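Glutamine amido transferase (Methylobacillus flagellatus, PDB 3M3P) is a protein of the glutamine amidotransferase family, class I by sequence, built around a mixed beta sheet flanked by helices. Local coordinates at residues L136-Q142 with Q174-M179; E110-V114 with V212-R216. All coordinates share one frame; numbering follows the deposited sequence. Where two conformers were deposited one is given.

Interaction 1 of 2, residues L136-Q142 with Q174-M179; sequences LFEWHYQ and QCHIEM
Buried packing of a strand against a loop, joined by one backbone hydrogen bond and three waters, sets 136-142, on strand 134-140, beside 174-179, the loop between strand 170-173 and helix 181-190. The direct bond runs from H176 N to F137 O (2.9 Å, N-H...O angle 169°). Water 1 accepts from F137 N and donates weakly to H176 O, water 2 joins W139 O to H176 NE2, and water 3 bridges W139 N and Q174 O. Q174, bent at chi2, lays CG over the middle of the H140 ring, 3.6 Å from its centroid, a CH-pi contact, and the Q174 amide stacks 17° from the ring plane, its OE1 held by Q93. H140 ND1 donates to Q142 O (2.7 Å), and its NE2 bonds to E110. W139 and H140 both face E110, a classic beta bulge. In this glutamine amidotransferase fold, H176 touches C89 of a probable nucleophile elbow; its ND1 gives a hydrogen bond to the syn side of E178 OE2 (2.7 Å), a His-carboxylate pair that would restrain the ring's rotation. F137, with CG anti to its own N (chi1 -170°), brings CD2 to 3.7 Å from CG of selenomethionine M179, whose SE lies obliquely 4.9 Å from the ring centroid.

Interaction 2 of 2, residues E110-V114 with V212-R216; sequences EIGWV and VEILR
A corner between two strands, 103-111 and 113-118, meets the last turn of the short helix 211-215, and a tryptophan side chain ties them together. W113 NE1 donates to I214 O (2.9 Å), a nearly straight bond with an N-H...O angle of 169°. The oxygen lies almost exactly in the indole plane, whereas the donor meets the carbonyl at a bent C=O...N angle of 123°, slightly tilted from its plane. With CG anti to the carbonyl carbon (chi1 -59°), W113 turns the pyrrole edge of its ring to the helix: CD1 is 3.7 Å from the same I214 O and 4.0 Å from E213 O. I214 packs against the corner itself. Its CG1 rests on G112 CA at 3.8 Å, with CD1 of the same isoleucine at 3.9 Å from that carbon, and I111 CG2 adds a looser apolar contact with I214 CD1 (4.3 Å). The backbone angles at G112 suit a residue without a side chain, and I214 packs directly on the bare CA. Beyond the pair, I214 also touches V184 and C188 of helix 181-190, while W113 packs on L218 and I222 of helix 218-237, forms a cation-pi contact with R221 and meets F137 of strand 134-140 edge-to-face.

Overall arrangement
Both contacts are buried, but the centre of interaction 1 lies about 8 Å from the centre of the chain and that of interaction 2 about 18 Å, with about 11 Å between the two contact centres. They share one sheet: strand 134-140 neighbours both strands of the 110-114 corner. E138 O and G112 N, 2.8 Å apart, form a probable hydrogen bond joining the two directly. Interaction 1 is the larger and more polar, with bridging waters and H176 beside the probable nucleophile elbow. Interaction 2 is smaller and combines isoleucine packing with a single indole bond to a helix carbonyl. Helix 181-190 packs against side chains of both.

Interaction 1 of 2, residues L136-Q142 with Q174-M179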
loop_
_atom_site.group_PDB
_atom_site.type_symbol
_atom_site.label_atom_id
_atom_site.label_comp_id
_atom_site.label_asym_id
_atom_site.label_seq_id
_atom_site.Cartn_x
_atom_site.Cartn_y
_atom_site.Cartn_z
ATOM N N LEU A 136 5.573 -6.006 -10.246
ATOM C CA LEU A 136 5.426 -5.329 -8.959
ATOM C C LEU A 136 6.759 -4.798 -8.457
ATOM O O LEU A 136 7.805 -5.422 -8.694
ATOM C CB LEU A 136 4.858 -6.256 -7.897
ATOM C CG LEU A 136 3.646 -7.158 -8.303
ATOM C CD1 LEU A 136 3.107 -7.926 -7.104
ATOM C CD2 LEU A 136 2.563 -6.299 -8.907
ATOM N N PHE A 137 6.746 -3.677 -7.772
ATOM C CA PHE A 137 7.897 -3.200 -7.008
ATOM C C PHE A 137 7.755 -3.642 -5.565
ATOM O O PHE A 137 6.764 -3.349 -4.911
ATOM C CB PHE A 137 8.070 -1.677 -7.043
ATOM C CG PHE A 137 9.397 -1.262 -6.441
ATOM C CD1 PHE A 137 10.550 -1.436 -7.150
ATOM C CD2 PHE A 137 9.472 -0.850 -5.118
ATOM C CE1 PHE A 137 11.778 -1.065 -6.594
ATOM C CE2 PHE A 137 10.685 -0.513 -4.546
ATOM C CZ PHE A 137 11.843 -0.635 -5.265
ATOM N N GLU A 138 8.770 -4.337 -5.086
ATOM C CA GLU A 138 8.776 -4.940 -3.754
ATOM C C GLU A 138 9.960 -4.495 -2.923
ATOM O O GLU A 138 11.063 -4.358 -3.451
ATOM C CB GLU A 138 8.879 -6.461 -3.905
ATOM C CG GLU A 138 7.688 -7.153 -4.640
ATOM C CD GLU A 138 6.402 -7.204 -3.893
ATOM O OE1 GLU A 138 6.291 -6.758 -2.734
ATOM O OE2 GLU A 138 5.454 -7.708 -4.594
ATOM N N TRP A 139 9.758 -4.403 -1.615
ATOM C CA TRP A 139 10.883 -4.266 -0.672
ATOM C C TRP A 139 10.364 -4.670 0.701
ATOM O O TRP A 139 9.982 -3.856 1.516
ATOM C CB TRP A 139 11.506 -2.873 -0.727
ATOM C CG TRP A 139 12.844 -2.774 -0.055
ATOM C CD1 TRP A 139 13.264 -3.407 1.101
ATOM C CD2 TRP A 139 13.923 -1.954 -0.462
ATOM N NE1 TRP A 139 14.544 -3.033 1.393
ATOM C CE2 TRP A 139 14.978 -2.145 0.445
ATOM C CE3 TRP A 139 14.098 -1.076 -1.542
ATOM C CZ2 TRP A 139 16.188 -1.432 0.349
ATOM C CZ3 TRP A 139 15.315 -0.377 -1.644
ATOM C CH2 TRP A 139 16.330 -0.565 -0.701
ATOM N N HIS A 140 10.288 -5.988 0.917
ATOM C CA HIS A 140 9.657 -6.521 2.130
ATOM C C HIS A 140 10.222 -7.841 2.544
ATOM O O HIS A 140 10.697 -8.622 1.732
ATOM C CB HIS A 140 8.123 -6.660 1.973
ATOM C CG HIS A 140 7.710 -7.793 1.113
ATOM N ND1 HIS A 140 7.228 -8.995 1.617
ATOM C CD2 HIS A 140 7.722 -7.907 -0.241
ATOM C CE1 HIS A 140 7.007 -9.808 0.591
ATOM N NE2 HIS A 140 7.277 -9.160 -0.539
ATOM N N TYR A 141 10.148 -8.063 3.859
ATOM C CA TYR A 141 10.591 -9.286 4.511
ATOM C C TYR A 141 9.481 -10.092 5.142
ATOM O O TYR A 141 9.722 -11.222 5.584
ATOM C CB TYR A 141 11.625 -8.908 5.567
ATOM C CG TYR A 141 12.883 -8.289 5.024
ATOM C CD1 TYR A 141 13.960 -9.062 4.636
ATOM C CD2 TYR A 141 13.019 -6.919 4.923
ATOM C CE1 TYR A 141 15.122 -8.489 4.128
ATOM C CE2 TYR A 141 14.209 -6.357 4.445
ATOM C CZ TYR A 141 15.235 -7.160 4.042
ATOM O OH TYR A 141 16.378 -6.559 3.598
ATOM N N GLN A 142 8.300 -9.502 5.273
ATOM C CA GLN A 142 7.167 -10.194 5.917
ATOM C C GLN A 142 5.985 -10.250 4.969
ATOM O O GLN A 142 5.958 -9.606 3.919
ATOM C CB GLN A 142 6.812 -9.526 7.266
ATOM C CG GLN A 142 7.984 -9.455 8.199
ATOM C CD GLN A 142 7.574 -9.152 9.619
ATOM O OE1 GLN A 142 6.845 -8.169 9.838
ATOM N NE2 GLN A 142 8.018 -9.953 10.602
ATOM N N GLN A 174 0.932 -5.882 -0.778
ATOM C CA GLN A 174 2.279 -6.112 -0.258
ATOM C C GLN A 174 3.301 -5.304 -0.986
ATOM O O GLN A 174 4.322 -4.909 -0.420
ATOM C CB GLN A 174 2.604 -7.606 -0.263
ATOM C CG GLN A 174 3.915 -7.948 0.441
ATOM C CD GLN A 174 3.896 -7.538 1.880
ATOM O OE1 GLN A 174 3.270 -8.184 2.758
ATOM N NE2 GLN A 174 4.637 -6.443 2.190
ATOM N N CYS A 175 3.102 -5.124 -2.275
ATOM C CA CYS A 175 3.955 -4.362 -3.142
ATOM C C CYS A 175 3.663 -2.858 -2.995
ATOM O O CYS A 175 2.726 -2.462 -2.289
ATOM C CB CYS A 175 3.715 -4.801 -4.586
ATOM S SG CYS A 175 2.032 -4.623 -5.174
ATOM N N HIS A 176 4.482 -2.027 -3.655
ATOM C CA HIS A 176 4.375 -0.597 -3.652
ATOM C C HIS A 176 3.821 -0.161 -4.996
ATOM O O HIS A 176 4.580 -0.027 -5.971
ATOM C CB HIS A 176 5.749 0.046 -3.468
ATOM C CG HIS A 176 6.341 -0.118 -2.106
ATOM N ND1 HIS A 176 6.072 0.783 -1.092
ATOM C CD2 HIS A 176 7.231 -1.013 -1.616
ATOM C CE1 HIS A 176 6.757 0.423 -0.009
ATOM N NE2 HIS A 176 7.444 -0.676 -0.294
ATOM N N ILE A 177 2.533 0.117 -5.038
ATOM C CA ILE A 177 1.952 0.628 -6.277
ATOM C C ILE A 177 2.094 2.143 -6.395
ATOM O O ILE A 177 1.774 2.720 -7.452
ATOM C CB ILE A 177 0.472 0.249 -6.488
ATOM C CG1 ILE A 177 -0.474 0.823 -5.462
ATOM C CG2 ILE A 177 0.342 -1.340 -6.575
ATOM C CD1 ILE A 177 -1.966 0.704 -5.896
ATOM N N GLU A 178 2.662 2.771 -5.349
ATOM C CA GLU A 178 2.843 4.248 -5.308
ATOM C C GLU A 178 4.168 4.768 -5.888
ATOM O O GLU A 178 4.400 5.983 -5.947
ATOM C CB GLU A 178 2.716 4.769 -3.894
ATOM C CG GLU A 178 3.881 4.600 -3.010
ATOM C CD GLU A 178 4.090 3.238 -2.454
ATOM O OE1 GLU A 178 3.466 2.194 -2.831
ATOM O OE2 GLU A 178 4.951 3.197 -1.505
HETATM N N MSE A 179 5.001 3.900 -6.398
HETATM C CA MSE A 179 6.341 4.313 -6.737
HETATM C C MSE A 179 6.423 5.288 -7.878
HETATM O O MSE A 179 5.712 5.220 -8.881
HETATM C CB MSE A 179 7.252 3.121 -7.110
HETATM C CG MSE A 179 7.385 2.032 -6.016
HETATM SE SE MSE A 179 7.835 2.759 -4.236
HETATM C CE MSE A 179 9.656 3.370 -4.540
HETATM O O HOH W 1 4.133 -2.414 -7.421
HETATM O O HOH W 2 9.521 -1.122 1.402
HETATM O O HOH W 3 7.085 -4.413 -0.588
#

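Interaction 2 of 2, residues E110-V114 with V212-R216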
loop_
_atom_site.group_PDB
_atom_site.type_symbol
_atom_site.label_atom_id
_atom_site.label_comp_id
_atom_site.label_asym_id
_atom_site.label_seq_id
_atom_site.Cartn_x
_atom_site.Cartn_y
_atom_site.Cartn_z
ATOM N N GLU A 110 11.444 -10.150 -0.829
ATOM C CA GLU A 110 11.355 -9.620 -2.180
ATOM C C GLU A 110 11.857 -8.219 -2.178
ATOM O O GLU A 110 11.272 -7.366 -1.519
ATOM C CB GLU A 110 9.920 -9.658 -2.766
ATOM C CG GLU A 110 9.332 -11.059 -2.896
ATOM C CD GLU A 110 7.906 -11.076 -3.432
ATOM O OE1 GLU A 110 7.097 -10.243 -2.949
ATOM O OE2 GLU A 110 7.663 -11.850 -4.397
ATOM N N ILE A 111 12.919 -7.963 -2.939
ATOM C CA ILE A 111 13.461 -6.605 -3.096
ATOM C C ILE A 111 13.751 -6.393 -4.558
ATOM O O ILE A 111 14.668 -7.009 -5.117
ATOM C CB ILE A 111 14.683 -6.314 -2.207
ATOM C CG1 ILE A 111 14.415 -6.629 -0.731
ATOM C CG2 ILE A 111 15.124 -4.850 -2.452
ATOM C CD1 ILE A 111 15.610 -6.481 0.253
ATOM N N GLY A 112 12.990 -5.513 -5.169
ATOM C CA GLY A 112 13.138 -5.195 -6.591
ATOM C C GLY A 112 11.886 -5.488 -7.363
ATOM O O GLY A 112 10.790 -5.413 -6.825
ATOM N N TRP A 113 12.031 -5.742 -8.639
ATOM C CA TRP A 113 10.907 -5.949 -9.580
ATOM C C TRP A 113 10.576 -7.402 -9.652
ATOM O O TRP A 113 11.478 -8.200 -9.933
ATOM C CB TRP A 113 11.305 -5.410 -10.966
ATOM C CG TRP A 113 11.649 -3.965 -10.936
ATOM C CD1 TRP A 113 12.889 -3.420 -11.001
ATOM C CD2 TRP A 113 10.734 -2.884 -10.845
ATOM N NE1 TRP A 113 12.811 -2.026 -10.961
ATOM C CE2 TRP A 113 11.494 -1.669 -10.829
ATOM C CE3 TRP A 113 9.333 -2.800 -10.783
ATOM C CZ2 TRP A 113 10.872 -0.394 -10.792
ATOM C CZ3 TRP A 113 8.726 -1.573 -10.705
ATOM C CH2 TRP A 113 9.499 -0.368 -10.689
ATOM N N VAL A 114 9.323 -7.739 -9.412
ATOM C CA VAL A 114 8.891 -9.138 -9.370
ATOM C C VAL A 114 7.721 -9.400 -10.292
ATOM O O VAL A 114 6.824 -8.573 -10.469
ATOM C CB VAL A 114 8.561 -9.581 -7.939
ATOM C CG1 VAL A 114 9.582 -8.918 -6.949
ATOM C CG2 VAL A 114 7.142 -9.219 -7.542
ATOM N N VAL A 212 21.808 -2.228 -9.736
ATOM C CA VAL A 212 21.815 -2.177 -11.207
ATOM C C VAL A 212 20.515 -2.739 -11.794
ATOM O O VAL A 212 19.869 -2.115 -12.644
ATOM C CB VAL A 212 23.029 -2.936 -11.807
ATOM C CG1 VAL A 212 22.864 -3.251 -13.311
ATOM C CG2 VAL A 212 24.329 -2.156 -11.567
ATOM N N GLU A 213 20.085 -3.889 -11.293
ATOM C CA GLU A 213 18.840 -4.491 -11.794
ATOM C C GLU A 213 17.621 -3.623 -11.496
ATOM O O GLU A 213 16.707 -3.513 -12.320
ATOM C CB GLU A 213 18.672 -5.887 -11.204
ATOM C CG GLU A 213 19.648 -6.895 -11.784
ATOM C CD GLU A 213 19.768 -8.172 -10.987
ATOM O OE1 GLU A 213 19.470 -8.272 -9.797
ATOM O OE2 GLU A 213 20.320 -9.146 -11.625
ATOM N N ILE A 214 17.591 -3.009 -10.305
ATOM C CA ILE A 214 16.452 -2.212 -9.907
ATOM C C ILE A 214 16.342 -0.965 -10.749
ATOM O O ILE A 214 15.225 -0.499 -11.074
ATOM C CB ILE A 214 16.506 -1.908 -8.421
ATOM C CG1 ILE A 214 16.210 -3.194 -7.644
ATOM C CG2 ILE A 214 15.549 -0.806 -7.993
ATOM C CD1 ILE A 214 16.483 -3.153 -6.130
ATOM N N LEU A 215 17.481 -0.386 -11.108
ATOM C CA LEU A 215 17.507 0.851 -11.888
ATOM C C LEU A 215 17.411 0.647 -13.402
ATOM O O LEU A 215 17.204 1.606 -14.137
ATOM C CB LEU A 215 18.779 1.670 -11.547
ATOM C CG LEU A 215 18.848 2.023 -10.059
ATOM C CD1 LEU A 215 20.185 2.726 -9.736
ATOM C CD2 LEU A 215 17.699 2.867 -9.622
ATOM N N ARG A 216 17.501 -0.593 -13.834
ATOM C CA ARG A 216 17.523 -0.919 -15.276
ATOM C C ARG A 216 16.138 -0.615 -15.858
ATOM O O ARG A 216 15.119 -1.120 -15.359
ATOM C CB ARG A 216 17.935 -2.372 -15.415
ATOM C CG ARG A 216 18.007 -2.841 -16.835
ATOM C CD ARG A 216 18.628 -4.194 -16.902
ATOM N NE ARG A 216 20.056 -4.218 -16.621
ATOM C CZ ARG A 216 20.762 -5.214 -16.084
ATOM N NH1 ARG A 216 20.168 -6.303 -15.606
ATOM N NH2 ARG A 216 22.073 -5.136 -15.996
#